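PDB 3VA7: KLLA0E08119p from Kluyveromyces lactis, which probably catalyses the biotin- and ATP-dependent carboxylation of urea and, in its full-length form, the hydrolysis of the urea-1-carboxylate so formed. Local coordinates for residues C257-R262 with K456-A461; L449-S454 with F471-C476. One frame throughout, in Å; residues are numbered along the deposited sequence.

Contact 1 (C257-R262 with K456-A461)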
loop_
_atom_site.group_PDB
_atom_site.type_symbol
_atom_site.label_atom_id
_atom_site.label_comp_id
_atom_site.label_asym_id
_atom_site.label_seq_id
_atom_site.Cartn_x
_atom_site.Cartn_y
_atom_site.Cartn_z
ATOM N N CYS A 257 37.077 2.580 -11.850
ATOM C CA CYS A 257 36.029 3.136 -11.032
ATOM C C CYS A 257 35.837 4.577 -11.414
ATOM O O CYS A 257 35.438 5.427 -10.607
ATOM C CB CYS A 257 36.394 3.000 -9.554
ATOM S SG CYS A 257 36.597 1.252 -8.980
ATOM N N SER A 258 36.088 4.846 -12.684
ATOM C CA SER A 258 35.926 6.186 -13.254
ATOM C C SER A 258 34.494 6.749 -13.202
ATOM O O SER A 258 34.334 7.958 -13.054
ATOM C CB SER A 258 36.463 6.205 -14.683
ATOM O OG SER A 258 37.613 5.372 -14.813
ATOM N N LEU A 259 33.455 5.904 -13.308
ATOM C CA LEU A 259 32.083 6.441 -13.418
ATOM C C LEU A 259 31.548 6.889 -12.063
ATOM O O LEU A 259 30.823 6.167 -11.376
ATOM C CB LEU A 259 31.141 5.450 -14.143
ATOM C CG LEU A 259 31.462 5.167 -15.634
ATOM C CD1 LEU A 259 30.680 4.005 -16.200
ATOM C CD2 LEU A 259 31.275 6.406 -16.526
ATOM N N GLN A 260 31.959 8.088 -11.681
ATOM C CA GLN A 260 31.662 8.681 -10.382
ATOM C C GLN A 260 30.852 9.977 -10.572
ATOM O O GLN A 260 31.074 10.721 -11.517
ATOM C CB GLN A 260 32.964 9.045 -9.686
ATOM C CG GLN A 260 33.845 7.878 -9.256
ATOM C CD GLN A 260 35.205 8.325 -8.675
ATOM O OE1 GLN A 260 35.299 9.329 -7.934
ATOM N NE2 GLN A 260 36.252 7.583 -9.009
ATOM N N ARG A 261 29.935 10.253 -9.654
ATOM C CA ARG A 261 29.136 11.442 -9.696
ATOM C C ARG A 261 29.477 12.257 -8.464
ATOM O O ARG A 261 29.323 11.764 -7.337
ATOM C CB ARG A 261 27.660 11.078 -9.710
ATOM C CG ARG A 261 26.739 12.259 -9.739
ATOM C CD ARG A 261 25.314 11.884 -9.367
ATOM N NE ARG A 261 25.110 11.763 -7.919
ATOM C CZ ARG A 261 25.025 12.781 -7.056
ATOM N NH1 ARG A 261 24.849 12.528 -5.761
ATOM N NH2 ARG A 261 25.123 14.053 -7.455
ATOM N N ARG A 262 29.945 13.500 -8.672
ATOM C CA ARG A 262 30.442 14.339 -7.580
ATOM C C ARG A 262 31.257 13.433 -6.660
ATOM O O ARG A 262 31.093 13.433 -5.435
ATOM C CB ARG A 262 29.299 15.025 -6.813
ATOM C CG ARG A 262 28.675 16.296 -7.476
ATOM C CD ARG A 262 28.479 17.459 -6.454
ATOM N NE ARG A 262 27.743 17.075 -5.223
ATOM C CZ ARG A 262 27.710 17.792 -4.082
ATOM N NH1 ARG A 262 28.369 18.951 -3.994
ATOM N NH2 ARG A 262 27.012 17.358 -3.020
ATOM N N LYS A 456 26.310 5.462 -25.428
ATOM C CA LYS A 456 27.340 5.255 -26.430
ATOM C C LYS A 456 28.662 5.432 -25.670
ATOM O O LYS A 456 29.583 4.602 -25.798
ATOM C CB LYS A 456 27.161 6.273 -27.578
ATOM C CG LYS A 456 28.117 6.160 -28.804
ATOM C CD LYS A 456 27.581 5.176 -29.863
ATOM C CE LYS A 456 27.633 5.807 -31.292
ATOM N NZ LYS A 456 27.228 4.823 -32.357
ATOM N N MET A 457 28.715 6.476 -24.832
ATOM C CA MET A 457 29.843 6.708 -23.938
ATOM C C MET A 457 30.332 5.417 -23.301
ATOM O O MET A 457 31.418 4.927 -23.623
ATOM C CB MET A 457 29.465 7.701 -22.851
ATOM C CG MET A 457 30.622 8.062 -21.890
ATOM S SD MET A 457 30.795 7.002 -20.439
ATOM C CE MET A 457 29.265 7.340 -19.536
ATOM N N PHE A 458 29.525 4.838 -22.425
ATOM C CA PHE A 458 29.996 3.681 -21.715
ATOM C C PHE A 458 30.507 2.626 -22.666
ATOM O O PHE A 458 31.528 2.038 -22.399
ATOM C CB PHE A 458 28.934 3.102 -20.791
ATOM C CG PHE A 458 29.447 2.015 -19.885
ATOM C CD1 PHE A 458 28.777 0.800 -19.793
ATOM C CD2 PHE A 458 30.598 2.205 -19.125
ATOM C CE1 PHE A 458 29.233 -0.195 -18.957
ATOM C CE2 PHE A 458 31.076 1.220 -18.284
ATOM C CZ PHE A 458 30.402 0.024 -18.196
ATOM N N LYS A 459 29.823 2.399 -23.780
ATOM C CA LYS A 459 30.227 1.318 -24.679
ATOM C C LYS A 459 31.555 1.588 -25.368
ATOM O O LYS A 459 32.381 0.694 -25.552
ATOM C CB LYS A 459 29.172 1.023 -25.736
ATOM C CG LYS A 459 29.333 -0.369 -26.283
ATOM C CD LYS A 459 28.524 -0.570 -27.525
ATOM C CE LYS A 459 28.839 -1.928 -28.136
ATOM N NZ LYS A 459 30.270 -1.952 -28.540
ATOM N N GLU A 460 31.758 2.830 -25.773
ATOM C CA GLU A 460 32.992 3.160 -26.477
ATOM C C GLU A 460 34.153 3.290 -25.483
ATOM O O GLU A 460 35.325 3.405 -25.875
ATOM C CB GLU A 460 32.782 4.398 -27.362
ATOM C CG GLU A 460 31.998 4.058 -28.655
ATOM C CD GLU A 460 31.520 5.306 -29.428
ATOM O OE1 GLU A 460 30.911 5.115 -30.518
ATOM O OE2 GLU A 460 31.736 6.465 -28.960
ATOM N N ALA A 461 33.790 3.227 -24.194
ATOM C CA ALA A 461 34.716 3.254 -23.083
ATOM C C ALA A 461 35.281 4.650 -22.891
ATOM O O ALA A 461 36.294 4.824 -22.248
ATOM C CB ALA A 461 35.832 2.186 -23.258
#
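L259 meets the helix 456-460 with both of its terminal methyls, one for each of two consecutive helical residues. CD1 goes to the ring of F458, lying 3.4 Å from F458 CD2 and almost as near CE2. The leucine chain crosses the phenylalanine at about a right angle and comes at the ring obliquely. The other methyl, CD2, lies 3.7 Å from M457 CE. These two side chains run antiparallel, one alongside the other: M457 starts with CG anti to its backbone N (chi1 -177°), then bends at both following torsions, which brings SD and CE alongside the leucine. The contact is a seam within the biotin carboxylase part of the enzyme, where the end of strand 249-261, from the ATP-binding portion, meets a short helix of the C-terminal portion. L259 is the centre of an inverse gamma turn, closed by a weak bond from Q260 N to S258 O. Beside this turn, Q260 NE2 donates to C257 O at 2.8 Å, from above the carbonyl plane, in a nearly straight bond (164°). V463 and I267 also pack on L259, while R423 makes a cation-pi contact with F458.

Contact 2 (L449-S454 with F471-C476)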
loop_
_atom_site.group_PDB
_atom_site.type_symbol
_atom_site.label_atom_id
_atom_site.label_comp_id
_atom_site.label_asym_id
_atom_site.label_seq_id
_atom_site.Cartn_x
_atom_site.Cartn_y
_atom_site.Cartn_z
ATOM N N LEU A 449 20.706 4.444 -13.964
ATOM C CA LEU A 449 21.639 3.352 -14.251
ATOM C C LEU A 449 21.468 2.815 -15.655
ATOM O O LEU A 449 22.459 2.549 -16.322
ATOM C CB LEU A 449 21.481 2.179 -13.256
ATOM C CG LEU A 449 22.299 2.061 -11.966
ATOM C CD1 LEU A 449 23.089 3.305 -11.645
ATOM C CD2 LEU A 449 21.400 1.641 -10.813
ATOM N N ARG A 450 20.223 2.649 -16.091
ATOM C CA ARG A 450 19.897 1.988 -17.370
ATOM C C ARG A 450 20.422 2.782 -18.556
ATOM O O ARG A 450 21.074 2.249 -19.482
ATOM C CB ARG A 450 18.386 1.839 -17.505
ATOM C CG ARG A 450 17.870 0.493 -17.115
ATOM C CD ARG A 450 16.463 0.661 -16.701
ATOM N NE ARG A 450 15.975 -0.550 -16.082
ATOM C CZ ARG A 450 14.781 -0.641 -15.514
ATOM N NH1 ARG A 450 14.012 0.434 -15.507
ATOM N NH2 ARG A 450 14.354 -1.786 -14.967
ATOM N N SER A 451 20.105 4.065 -18.486
ATOM C CA SER A 451 20.583 5.078 -19.375
ATOM C C SER A 451 22.130 5.106 -19.460
ATOM O O SER A 451 22.680 5.123 -20.572
ATOM C CB SER A 451 19.995 6.415 -18.934
ATOM O OG SER A 451 20.941 7.437 -19.140
ATOM N N ILE A 452 22.824 5.092 -18.313
ATOM C CA ILE A 452 24.309 5.010 -18.326
ATOM C C ILE A 452 24.799 3.711 -18.937
ATOM O O ILE A 452 25.439 3.745 -19.963
ATOM C CB ILE A 452 24.945 5.208 -16.971
ATOM C CG1 ILE A 452 24.644 6.599 -16.428
ATOM C CG2 ILE A 452 26.435 5.020 -17.072
ATOM C CD1 ILE A 452 25.065 6.748 -15.006
ATOM N N ALA A 453 24.446 2.573 -18.344
ATOM C CA ALA A 453 24.762 1.244 -18.912
ATOM C C ALA A 453 24.492 1.162 -20.416
ATOM O O ALA A 453 25.067 0.346 -21.125
ATOM C CB ALA A 453 23.976 0.165 -18.194
ATOM N N SER A 454 23.603 2.018 -20.892
ATOM C CA SER A 454 23.151 1.989 -22.297
ATOM C C SER A 454 23.854 2.928 -23.230
ATOM O O SER A 454 23.692 2.806 -24.436
ATOM C CB SER A 454 21.687 2.376 -22.378
ATOM O OG SER A 454 21.004 1.172 -22.373
ATOM N N PHE A 471 26.527 14.390 -17.465
ATOM C CA PHE A 471 25.846 13.340 -18.193
ATOM C C PHE A 471 24.410 13.769 -18.432
ATOM O O PHE A 471 23.691 14.195 -17.491
ATOM C CB PHE A 471 25.908 12.018 -17.439
ATOM C CG PHE A 471 25.220 10.888 -18.147
ATOM C CD1 PHE A 471 25.867 10.186 -19.155
ATOM C CD2 PHE A 471 23.925 10.521 -17.790
ATOM C CE1 PHE A 471 25.239 9.143 -19.814
ATOM C CE2 PHE A 471 23.289 9.484 -18.442
ATOM C CZ PHE A 471 23.951 8.790 -19.468
ATOM N N ASP A 472 24.003 13.675 -19.700
ATOM C CA ASP A 472 22.654 14.093 -20.072
ATOM C C ASP A 472 21.640 13.017 -19.672
ATOM O O ASP A 472 21.455 12.014 -20.411
ATOM C CB ASP A 472 22.536 14.470 -21.565
ATOM C CG ASP A 472 21.462 15.550 -21.813
ATOM O OD1 ASP A 472 21.110 15.796 -23.002
ATOM O OD2 ASP A 472 20.972 16.151 -20.813
ATOM N N TYR A 473 21.012 13.218 -18.500
ATOM C CA TYR A 473 19.982 12.286 -18.041
ATOM C C TYR A 473 18.571 12.842 -18.188
ATOM O O TYR A 473 18.194 13.807 -17.481
ATOM C CB TYR A 473 20.228 11.769 -16.596
ATOM C CG TYR A 473 19.066 10.929 -16.069
ATOM C CD1 TYR A 473 18.688 9.753 -16.699
ATOM C CD2 TYR A 473 18.334 11.339 -14.960
ATOM C CE1 TYR A 473 17.604 9.008 -16.242
ATOM C CE2 TYR A 473 17.260 10.592 -14.484
ATOM C CZ TYR A 473 16.889 9.429 -15.134
ATOM O OH TYR A 473 15.809 8.694 -14.669
ATOM N N LYS A 474 17.800 12.209 -19.092
ATOM C CA LYS A 474 16.356 12.527 -19.278
ATOM C C LYS A 474 15.402 11.345 -19.060
ATOM O O LYS A 474 15.355 10.413 -19.875
ATOM C CB LYS A 474 16.049 13.267 -20.611
ATOM C CG LYS A 474 16.551 12.589 -21.927
ATOM C CD LYS A 474 17.983 13.059 -22.316
ATOM C CE LYS A 474 18.376 12.706 -23.775
ATOM N NZ LYS A 474 19.873 12.846 -23.975
ATOM N N PRO A 475 14.641 11.389 -17.950
ATOM C CA PRO A 475 13.569 10.453 -17.616
ATOM C C PRO A 475 12.428 10.506 -18.611
ATOM O O PRO A 475 11.870 11.597 -18.867
ATOM C CB PRO A 475 13.067 10.951 -16.255
ATOM C CG PRO A 475 13.523 12.337 -16.168
ATOM C CD PRO A 475 14.806 12.413 -16.912
ATOM N N CYS A 476 12.079 9.350 -19.170
ATOM C CA CYS A 476 10.894 9.290 -20.005
ATOM C C CYS A 476 9.657 9.280 -19.081
ATOM O O CYS A 476 9.088 8.214 -18.786
ATOM C CB CYS A 476 10.944 8.077 -20.929
ATOM S SG CYS A 476 9.432 7.912 -21.937
#
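S451 and Y473 mark the nearest approach of the backbones, their CA atoms 7.4 Å apart, where an extended, irregular chain runs past the last turns of helix 446-454. Two neighbouring helical residues then treat the ring of F471 in different ways. I452 lies over one face: its CG1 is 4.0 Å from the centroid of the F471 ring and 23° off the ring normal, a CH-pi contact displaced toward the rim at CE2 and CZ. S451 comes instead to the edge of the same ring, with OG in the ring plane and 3.2 Å from F471 CE2. This placement is consistent with a hydroxyl oxygen facing the weakly positive rim of an aromatic ring, and no hydrogen bond crosses between the segments. With chi1 at -180° the F471 ring swings away from its own backbone nitrogen and reaches toward the helix, so that its CE2-CZ end is met by I452 over a face and by S451 at the rim. The rim of Y473 is a looser neighbour of the serine, with CD1 4.0 Å from S451 OG. P475 CD sits over one face of the Y473 ring, and D472 and K474 form a weak salt bridge with each other. The 471-476 chain is the linker leaving the biotin carboxylase part of the protein for strand 477-480 of the next sheet, and F471 and Y473 are its residues that pack on the helix. Y473 makes further contacts one turn earlier in that helix, through a hydrogen bond between its hydroxyl group and D447 and an edge-to-face stack with Y448. On another side of helix 446-454, L449 and A453 pack on helix 423-435, while C476 already pairs through its backbone with L629.

How the contacts relate
Contacts 1 and 2 use successive helices, 456-460 and 446-454, and their centres lie about 12 Å apart. They touch where F458 CB packs 3.6 Å from I452 O, so the two contacts abut through the packing of these helices. Contact 1 is the more buried, a leucine packed on a thioether and an aromatic ring that ties a strand of the large antiparallel sheet to the second helix. Contact 2 is partly buried, and there a serine hydroxyl joins an isoleucine around an aromatic ring, with a weak salt bridge nearby within the 471-476 chain. Neither has a hydrogen bond between its segments. The first joins regular elements within one domain, the second a helix to the departing linker.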